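Side-chain contacts in 2-polyprenyl-6-methoxyphenol hydroxylase-like FAD-dependent oxidoreductase (PDB 6UI5), which binds flavin-adenine dinucleotide in a Rossmann-type domain and is probably an FAD-dependent oxidoreductase: residues W309-A312 / A313-G317; W318-A321 / D322-D325; L349-R352 / P353-R356. All coordinates share one frame; numbering follows the deposited sequence.

Contact 1 (W309-A312 / A313-G317); sequences WKIA and AEVHG. Unlike the reference sequence in segment 313-317: E314 (reference Asp).
The four carbonyls of W309-A312 each accept an amide from four residues on, in A313-H316, completing the last turns of helix 295-316. The V315 N to I311 O bond is 2.8 Å and almost straight (174°), and H316 N to A312 O is also 2.8 Å. The helix then ends at G317 in a Schellman motif. Glycine suits this place because its positive phi would press a side chain against the preceding carbonyl.

One turn apart, the CG2 methyls of I311 and V315 meet at 4.0 Å. V315 CG1 is anti to the backbone N (chi1 178°), which puts CG2 beside that N, 3.2 Å from I311 O. The imidazole of H316 folds back obliquely to A312 O, CD2 lying 3.1 Å away, while its NE2 donates to R24 O. Small A313 offers only a methyl, and W318 packs on it. K310 CG lies 3.6 Å above the W309 ring plane, and NZ bonds N306 and S326 and forms a salt bridge to E330.

Backbone bonding thus holds the turn, I311 packs on Y150 and V152 of strand 150-153, and the buried ammonium of K310 finds its partners outside the segment.

Contact 2 (W318-A321 / D322-D325); sequences WAPA and DLLD
The flat carboxylate of D322 meets the puckered ring of P320 through one oxygen, OD1, 3.9 Å from P320 CB. The carboxylate reaches back there because CG lies between the backbone N and the carbonyl carbon of D322 (chi1 63°). The other end of the proline ring serves L323, whose CD2 is 4.1 Å from P320 CD and whose CB lies at the same distance from CD. The other flat group, the indole of W318, belongs to neither meeting; it makes a cation-pi contact with R450.

The chain around these groups is a type I beta turn from P320 to L323, with A321 and D322 at its corners. Its closing bond, L323 N to P320 O, is weak at 3.4 Å, so apolar contact probably shares the work of holding the turn. A319 CB comes within 3.7 Å of L323 CD2, and this methyl branch therefore touches both A319 and P320. With CG anti to its backbone N (chi1 169°), L323 brings CD2 back to A319 CB and P320 CD. Proline suits the first position, which gives the closing bond only its carbonyl O, so the missing N-H costs that bond nothing. Alanine is small enough for an exposed corner, and the acidic D322 can stay in solvent at the other.

This loop links helix 295-316 to helix 325-346. A319 packs on A313 and E314, and L323 lies against W309 of the first helix and W494 of helix 484-495, on which W318 also rests through F495. At the far end L323 O accepts from S326 OG, and D325 OD1 forms a salt bridge with R275 where helix 325-346 begins.

Contact 3 (L349-R352 / P353-R356); sequences LYPR and PLAR
A355 CB sits 3.7 Å from both L349 N and P351 O, so the small methyl packs against the main chain of the loop that leads into helix 352-365. P351 O meanwhile accepts A355 N at 3.0 Å with a nearly straight bond (171°), and R352 O takes R356 N at the same distance, though more bent (146°). P351 occupies the N-cap position and P353 lies within the first turn. Proline suits both places, since neither backbone nitrogen is asked to donate a bond there.

The prolines also touch: P351 CB is 3.9 Å from P353 CD, and the aliphatic start of R352 crosses P353 obliquely, its CG 3.5 Å from P353 CD. Through another atom of its ring, CD, P351 meets L354 CD2 at 4.2 Å. L354 reaches this ring by carrying CG anti to its backbone N (chi1 -179°).

Y350 probably helps to set the place of P351. The peptide between them is cis, and P351 CB stands 4.0 Å above the centre of one face of the tyrosine ring, a CH-pi arrangement that suits an aromatic residue followed by a cis proline. Farther out, Y350 packs against F224, their ring planes at a small angle, and its carbonyl accepts W174 NE1. R352 NH1 makes a weak bond to D202 O.

Another copy of the protein covers part of this surface: L354 meets L354 of the second subunit, R352 and P353 pack on its D172, and R356 on its G171. The helix start is thus ordered by rigid rings and main-chain bonds, while leucine supplies an apolar subunit contact and R352 and R356 pack at its border.

From the N terminus, contact 1 comes first and finishes helix 295-316; contact 2 follows at once, turning the chain toward helix 325-346; contact 3 lies beyond that helix, where the loop enters helix 352-365. Each closes only a local turn, and they run in series without nesting or crossing. Contacts 1 and 2 touch: A313 O probably accepts W318 N, and L324 CD2 packs near I311 N, binding the helix end to the loop it feeds. Contact 3 is on the opposite side of the chain's centre, its centre about 48 Å from that of contact 1 and 46 Å from that of contact 2, and it joins its helix start to the second subunit.

Contact 1 (W309-A312 / A313-G317)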
ATOM      1  N   TRP A 309      -8.498 -29.655 -17.971  1.00 73.81           N
ATOM      2  CA  TRP A 309      -9.830 -30.073 -17.506  1.00 56.23           C
ATOM      3  C   TRP A 309     -10.824 -29.263 -18.330  1.00 47.05           C
ATOM      4  O   TRP A 309     -11.704 -29.842 -18.981  1.00 41.29           O
ATOM      5  CB  TRP A 309     -10.061 -29.972 -15.979  1.00 44.31           C
ATOM      6  CG  TRP A 309     -10.613 -28.645 -15.349  1.00 42.74           C
ATOM      7  CD1 TRP A 309      -9.903 -27.723 -14.637  1.00 46.09           C
ATOM      8  CD2 TRP A 309     -11.975 -28.174 -15.352  1.00 38.22           C
ATOM      9  NE1 TRP A 309     -10.720 -26.682 -14.228  1.00 48.33           N
ATOM     10  CE2 TRP A 309     -11.998 -26.941 -14.649  1.00 49.25           C
ATOM     11  CE3 TRP A 309     -13.173 -28.672 -15.880  1.00 45.45           C
ATOM     12  CZ2 TRP A 309     -13.177 -26.195 -14.468  1.00 47.58           C
ATOM     13  CZ3 TRP A 309     -14.354 -27.931 -15.691  1.00 50.79           C
ATOM     14  CH2 TRP A 309     -14.338 -26.709 -14.988  1.00 42.93           C
ATOM     15  N   LYS A 310     -10.621 -27.949 -18.440  1.00 41.71           N
ATOM     16  CA  LYS A 310     -11.444 -27.196 -19.381  1.00 46.41           C
ATOM     17  C   LYS A 310     -11.222 -27.670 -20.813  1.00 63.56           C
ATOM     18  O   LYS A 310     -12.188 -27.998 -21.516  1.00 65.48           O
ATOM     19  CB  LYS A 310     -11.179 -25.711 -19.239  1.00 46.95           C
ATOM     20  CG  LYS A 310     -11.244 -25.312 -17.795  1.00 48.03           C
ATOM     21  CD  LYS A 310     -11.506 -23.859 -17.631  1.00 39.77           C
ATOM     22  CE  LYS A 310     -11.285 -23.516 -16.199  1.00 45.23           C
ATOM     23  NZ  LYS A 310     -11.234 -22.052 -16.008  1.00 47.68           N
ATOM     24  N   ILE A 311      -9.958 -27.744 -21.262  1.00 55.54           N
ATOM     25  CA  ILE A 311      -9.695 -28.327 -22.574  1.00 45.98           C
ATOM     26  C   ILE A 311     -10.226 -29.752 -22.630  1.00 52.01           C
ATOM     27  O   ILE A 311     -10.870 -30.158 -23.611  1.00 56.41           O
ATOM     28  CB  ILE A 311      -8.190 -28.297 -22.923  1.00 44.12           C
ATOM     29  CG1 ILE A 311      -7.779 -26.980 -23.545  1.00 40.53           C
ATOM     30  CG2 ILE A 311      -7.902 -29.377 -23.953  1.00 41.84           C
ATOM     31  CD1 ILE A 311      -6.326 -26.927 -23.852  1.00 51.43           C
ATOM     32  N   ALA A 312      -9.961 -30.546 -21.584  1.00 48.61           N
ATOM     33  CA  ALA A 312     -10.429 -31.934 -21.622  1.00 51.90           C
ATOM     34  C   ALA A 312     -11.946 -31.994 -21.755  1.00 63.27           C
ATOM     35  O   ALA A 312     -12.481 -32.788 -22.543  1.00 60.13           O
ATOM     36  CB  ALA A 312      -9.973 -32.701 -20.383  1.00 46.38           C
ATOM     37  N   ALA A 313     -12.651 -31.131 -21.017  1.00 59.12           N
ATOM     38  CA  ALA A 313     -14.102 -31.061 -21.139  1.00 66.06           C
ATOM     39  C   ALA A 313     -14.523 -30.727 -22.564  1.00 67.68           C
ATOM     40  O   ALA A 313     -15.465 -31.327 -23.096  1.00 72.82           O
ATOM     41  CB  ALA A 313     -14.672 -30.026 -20.166  1.00 64.72           C
ATOM     42  N   GLU A 314     -13.854 -29.764 -23.194  1.00 66.87           N
ATOM     43  CA  GLU A 314     -14.214 -29.429 -24.565  1.00 75.63           C
ATOM     44  C   GLU A 314     -13.973 -30.605 -25.494  1.00 75.29           C
ATOM     45  O   GLU A 314     -14.820 -30.927 -26.335  1.00 66.44           O
ATOM     46  CB  GLU A 314     -13.439 -28.213 -25.045  1.00 84.79           C
ATOM     47  CG  GLU A 314     -13.724 -27.902 -26.493  1.00 95.43           C
ATOM     48  CD  GLU A 314     -15.050 -27.213 -26.693  1.00100.38           C
ATOM     49  OE1 GLU A 314     -15.624 -27.357 -27.800  1.00100.11           O
ATOM     50  OE2 GLU A 314     -15.508 -26.530 -25.742  1.00101.23           O
ATOM     51  N   VAL A 315     -12.829 -31.270 -25.348  1.00 81.14           N
ATOM     52  CA  VAL A 315     -12.585 -32.482 -26.124  1.00 82.31           C
ATOM     53  C   VAL A 315     -13.728 -33.468 -25.912  1.00 76.16           C
ATOM     54  O   VAL A 315     -14.323 -33.994 -26.868  1.00 68.35           O
ATOM     55  CB  VAL A 315     -11.225 -33.096 -25.747  1.00 71.07           C
ATOM     56  CG1 VAL A 315     -11.005 -34.364 -26.512  1.00 56.32           C
ATOM     57  CG2 VAL A 315     -10.092 -32.092 -25.988  1.00 68.37           C
ATOM     58  N   HIS A 316     -14.078 -33.708 -24.652  1.00 71.82           N
ATOM     59  CA  HIS A 316     -15.101 -34.715 -24.420  1.00 76.88           C
ATOM     60  C   HIS A 316     -16.495 -34.223 -24.786  1.00 75.92           C
ATOM     61  O   HIS A 316     -17.433 -35.018 -24.766  1.00 83.11           O
ATOM     62  CB  HIS A 316     -15.041 -35.197 -22.969  1.00 78.09           C
ATOM     63  CG  HIS A 316     -13.741 -35.857 -22.612  1.00 79.72           C
ATOM     64  ND1 HIS A 316     -13.151 -36.820 -23.403  1.00 76.17           N
ATOM     65  CD2 HIS A 316     -12.907 -35.674 -21.560  1.00 85.71           C
ATOM     66  CE1 HIS A 316     -12.017 -37.210 -22.850  1.00 77.85           C
ATOM     67  NE2 HIS A 316     -11.843 -36.530 -21.732  1.00 79.53           N
ATOM     68  N   GLY A 317     -16.653 -32.951 -25.147  1.00 70.99           N
ATOM     69  CA  GLY A 317     -17.905 -32.471 -25.685  1.00 72.38           C
ATOM     70  C   GLY A 317     -18.934 -32.030 -24.665  1.00 81.43           C
ATOM     71  O   GLY A 317     -20.046 -31.640 -25.053  1.00 78.32           O
TER

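Contact 2 (W318-A321 / D322-D325)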
ATOM      1  N   TRP A 318     -18.610 -32.062 -23.379  1.00 84.19           N
ATOM      2  CA  TRP A 318     -19.570 -31.650 -22.375  1.00 77.59           C
ATOM      3  C   TRP A 318     -19.276 -30.283 -21.789  1.00 76.15           C
ATOM      4  O   TRP A 318     -20.069 -29.794 -20.980  1.00 76.82           O
ATOM      5  CB  TRP A 318     -19.655 -32.694 -21.256  1.00 70.42           C
ATOM      6  CG  TRP A 318     -18.425 -32.978 -20.445  1.00 65.11           C
ATOM      7  CD1 TRP A 318     -17.641 -34.103 -20.511  1.00 72.94           C
ATOM      8  CD2 TRP A 318     -17.874 -32.169 -19.396  1.00 57.12           C
ATOM      9  NE1 TRP A 318     -16.622 -34.028 -19.587  1.00 66.92           N
ATOM     10  CE2 TRP A 318     -16.744 -32.852 -18.889  1.00 59.44           C
ATOM     11  CE3 TRP A 318     -18.204 -30.928 -18.856  1.00 58.01           C
ATOM     12  CZ2 TRP A 318     -15.966 -32.340 -17.852  1.00 50.34           C
ATOM     13  CZ3 TRP A 318     -17.408 -30.408 -17.836  1.00 54.10           C
ATOM     14  CH2 TRP A 318     -16.308 -31.117 -17.344  1.00 48.05           C
ATOM     15  N   ALA A 319     -18.173 -29.663 -22.172  1.00 74.53           N
ATOM     16  CA  ALA A 319     -17.877 -28.316 -21.717  1.00 73.47           C
ATOM     17  C   ALA A 319     -19.038 -27.388 -22.063  1.00 70.39           C
ATOM     18  O   ALA A 319     -19.563 -27.460 -23.181  1.00 74.41           O
ATOM     19  CB  ALA A 319     -16.592 -27.807 -22.373  1.00 70.38           C
ATOM     20  N   PRO A 320     -19.487 -26.539 -21.138  1.00 69.26           N
ATOM     21  CA  PRO A 320     -20.364 -25.425 -21.526  1.00 66.22           C
ATOM     22  C   PRO A 320     -19.674 -24.512 -22.530  1.00 75.97           C
ATOM     23  O   PRO A 320     -18.452 -24.523 -22.687  1.00 86.69           O
ATOM     24  CB  PRO A 320     -20.632 -24.683 -20.204  1.00 57.37           C
ATOM     25  CG  PRO A 320     -20.367 -25.686 -19.134  1.00 66.57           C
ATOM     26  CD  PRO A 320     -19.284 -26.617 -19.682  1.00 70.50           C
ATOM     27  N   ALA A 321     -20.478 -23.680 -23.190  1.00 82.43           N
ATOM     28  CA  ALA A 321     -19.966 -22.870 -24.291  1.00 90.14           C
ATOM     29  C   ALA A 321     -18.872 -21.906 -23.834  1.00 95.33           C
ATOM     30  O   ALA A 321     -17.899 -21.675 -24.562  1.00115.05           O
ATOM     31  CB  ALA A 321     -21.115 -22.108 -24.953  1.00 90.13           C
ATOM     32  N   ASP A 322     -19.000 -21.349 -22.630  1.00 71.40           N
ATOM     33  CA  ASP A 322     -18.149 -20.256 -22.169  1.00 65.84           C
ATOM     34  C   ASP A 322     -17.076 -20.708 -21.188  1.00 64.35           C
ATOM     35  O   ASP A 322     -16.547 -19.877 -20.437  1.00 66.84           O
ATOM     36  CB  ASP A 322     -19.001 -19.157 -21.527  1.00 71.87           C
ATOM     37  CG  ASP A 322     -19.739 -19.635 -20.279  1.00 81.18           C
ATOM     38  OD1 ASP A 322     -19.727 -20.849 -19.989  1.00 88.70           O
ATOM     39  OD2 ASP A 322     -20.345 -18.789 -19.583  1.00 93.07           O
ATOM     40  N   LEU A 323     -16.752 -22.006 -21.165  1.00 58.42           N
ATOM     41  CA  LEU A 323     -15.865 -22.525 -20.129  1.00 62.40           C
ATOM     42  C   LEU A 323     -14.390 -22.234 -20.433  1.00 59.62           C
ATOM     43  O   LEU A 323     -13.644 -21.810 -19.537  1.00 55.63           O
ATOM     44  CB  LEU A 323     -16.104 -24.025 -19.938  1.00 63.68           C
ATOM     45  CG  LEU A 323     -15.087 -24.768 -19.071  1.00 61.41           C
ATOM     46  CD1 LEU A 323     -15.262 -24.396 -17.596  1.00 58.45           C
ATOM     47  CD2 LEU A 323     -15.223 -26.266 -19.276  1.00 50.07           C
ATOM     48  N   LEU A 324     -13.946 -22.420 -21.681  1.00 57.31           N
ATOM     49  CA  LEU A 324     -12.546 -22.101 -21.975  1.00 57.72           C
ATOM     50  C   LEU A 324     -12.276 -20.609 -21.900  1.00 65.35           C
ATOM     51  O   LEU A 324     -11.117 -20.208 -21.714  1.00 81.49           O
ATOM     52  CB  LEU A 324     -12.132 -22.624 -23.349  1.00 54.10           C
ATOM     53  CG  LEU A 324     -11.987 -24.145 -23.478  1.00 53.29           C
ATOM     54  CD1 LEU A 324     -12.068 -24.557 -24.956  1.00 55.49           C
ATOM     55  CD2 LEU A 324     -10.694 -24.662 -22.816  1.00 52.96           C
ATOM     56  N   ASP A 325     -13.307 -19.770 -22.042  1.00 51.41           N
ATOM     57  CA  ASP A 325     -13.052 -18.343 -21.917  1.00 50.47           C
ATOM     58  C   ASP A 325     -12.808 -17.955 -20.474  1.00 52.94           C
ATOM     59  O   ASP A 325     -12.309 -16.852 -20.212  1.00 44.73           O
ATOM     60  CB  ASP A 325     -14.203 -17.536 -22.520  1.00 66.04           C
ATOM     61  CG  ASP A 325     -14.159 -17.504 -24.050  1.00 88.97           C
ATOM     62  OD1 ASP A 325     -13.052 -17.519 -24.645  1.00 95.07           O
ATOM     63  OD2 ASP A 325     -15.244 -17.465 -24.664  1.00 98.47           O
TER

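Contact 3 (L349-R352 / P353-R356)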
ATOM      1  N   LEU A 349      12.692  -1.875  -1.978  1.00 51.10           N
ATOM      2  CA  LEU A 349      14.120  -2.096  -2.077  1.00 61.09           C
ATOM      3  C   LEU A 349      14.832  -0.995  -2.842  1.00 67.55           C
ATOM      4  O   LEU A 349      15.868  -0.493  -2.399  1.00 79.94           O
ATOM      5  CB  LEU A 349      14.365  -3.454  -2.740  1.00 59.90           C
ATOM      6  CG  LEU A 349      13.911  -4.588  -1.832  1.00 70.33           C
ATOM      7  CD1 LEU A 349      13.968  -5.894  -2.577  1.00 80.70           C
ATOM      8  CD2 LEU A 349      14.810  -4.623  -0.608  1.00 70.97           C
ATOM      9  N   TYR A 350      14.284  -0.586  -3.972  1.00 65.36           N
ATOM     10  CA  TYR A 350      15.017   0.274  -4.863  1.00 62.04           C
ATOM     11  C   TYR A 350      14.074   1.130  -5.696  1.00 56.47           C
ATOM     12  O   TYR A 350      13.035   0.665  -6.117  1.00 61.16           O
ATOM     13  CB  TYR A 350      15.919  -0.588  -5.758  1.00 65.05           C
ATOM     14  CG  TYR A 350      16.762   0.194  -6.739  1.00 72.27           C
ATOM     15  CD1 TYR A 350      18.042   0.636  -6.397  1.00 81.31           C
ATOM     16  CD2 TYR A 350      16.283   0.494  -8.008  1.00 70.22           C
ATOM     17  CE1 TYR A 350      18.815   1.353  -7.296  1.00 83.14           C
ATOM     18  CE2 TYR A 350      17.040   1.223  -8.900  1.00 81.51           C
ATOM     19  CZ  TYR A 350      18.307   1.642  -8.549  1.00 88.79           C
ATOM     20  OH  TYR A 350      19.052   2.359  -9.460  1.00101.84           O
ATOM     21  N   PRO A 351      14.455   2.380  -5.977  1.00 73.95           N
ATOM     22  CA  PRO A 351      15.657   3.055  -5.472  1.00 76.09           C
ATOM     23  C   PRO A 351      15.478   3.403  -4.015  1.00 71.04           C
ATOM     24  O   PRO A 351      14.357   3.299  -3.493  1.00 66.42           O
ATOM     25  CB  PRO A 351      15.763   4.309  -6.333  1.00 78.89           C
ATOM     26  CG  PRO A 351      14.407   4.512  -6.907  1.00 81.39           C
ATOM     27  CD  PRO A 351      13.779   3.153  -7.030  1.00 79.09           C
ATOM     28  N   ARG A 352      16.554   3.788  -3.341  1.00 64.93           N
ATOM     29  CA  ARG A 352      16.460   3.919  -1.894  1.00 77.35           C
ATOM     30  C   ARG A 352      15.569   5.078  -1.447  1.00 75.35           C
ATOM     31  O   ARG A 352      15.016   4.979  -0.343  1.00 68.09           O
ATOM     32  CB  ARG A 352      17.857   4.014  -1.266  1.00 71.39           C
ATOM     33  CG  ARG A 352      18.214   5.374  -0.733  1.00 85.78           C
ATOM     34  CD  ARG A 352      19.546   5.350   0.010  1.00104.59           C
ATOM     35  NE  ARG A 352      20.679   5.317  -0.913  1.00121.33           N
ATOM     36  CZ  ARG A 352      21.420   4.237  -1.155  1.00131.22           C
ATOM     37  NH1 ARG A 352      21.158   3.088  -0.528  1.00137.77           N
ATOM     38  NH2 ARG A 352      22.426   4.300  -2.024  1.00133.79           N
ATOM     39  N   PRO A 353      15.414   6.187  -2.192  1.00 80.61           N
ATOM     40  CA  PRO A 353      14.389   7.184  -1.789  1.00 73.80           C
ATOM     41  C   PRO A 353      12.961   6.636  -1.755  1.00 73.92           C
ATOM     42  O   PRO A 353      12.210   6.868  -0.787  1.00 63.13           O
ATOM     43  CB  PRO A 353      14.537   8.288  -2.847  1.00 73.92           C
ATOM     44  CG  PRO A 353      15.350   7.664  -3.968  1.00 75.21           C
ATOM     45  CD  PRO A 353      16.251   6.696  -3.297  1.00 79.91           C
ATOM     46  N   LEU A 354      12.550   5.949  -2.824  1.00 65.11           N
ATOM     47  CA  LEU A 354      11.253   5.293  -2.837  1.00 59.62           C
ATOM     48  C   LEU A 354      11.134   4.302  -1.682  1.00 60.17           C
ATOM     49  O   LEU A 354      10.190   4.372  -0.891  1.00 63.69           O
ATOM     50  CB  LEU A 354      11.042   4.604  -4.188  1.00 54.63           C
ATOM     51  CG  LEU A 354       9.718   3.859  -4.423  1.00 58.52           C
ATOM     52  CD1 LEU A 354       8.502   4.835  -4.537  1.00 52.86           C
ATOM     53  CD2 LEU A 354       9.814   2.953  -5.659  1.00 45.54           C
ATOM     54  N   ALA A 355      12.121   3.417  -1.523  1.00 63.77           N
ATOM     55  CA  ALA A 355      12.040   2.401  -0.474  1.00 63.12           C
ATOM     56  C   ALA A 355      11.908   3.021   0.914  1.00 66.74           C
ATOM     57  O   ALA A 355      11.216   2.469   1.779  1.00 66.59           O
ATOM     58  CB  ALA A 355      13.255   1.480  -0.519  1.00 61.46           C
ATOM     59  N   ARG A 356      12.562   4.162   1.150  1.00 61.18           N
ATOM     60  CA  ARG A 356      12.495   4.789   2.465  1.00 59.38           C
ATOM     61  C   ARG A 356      11.045   4.926   2.921  1.00 60.69           C
ATOM     62  O   ARG A 356      10.662   4.388   3.966  1.00 61.78           O
ATOM     63  CB  ARG A 356      13.197   6.148   2.443  1.00 63.78           C
ATOM     64  CG  ARG A 356      12.867   7.026   3.631  1.00 68.04           C
ATOM     65  CD  ARG A 356      13.585   8.373   3.530  1.00 82.79           C
ATOM     66  NE  ARG A 356      14.807   8.473   4.336  1.00 90.54           N
ATOM     67  CZ  ARG A 356      14.811   8.654   5.657  1.00 98.82           C
ATOM     68  NH1 ARG A 356      13.664   8.741   6.325  1.00101.64           N
ATOM     69  NH2 ARG A 356      15.957   8.741   6.316  1.00100.14           N
TER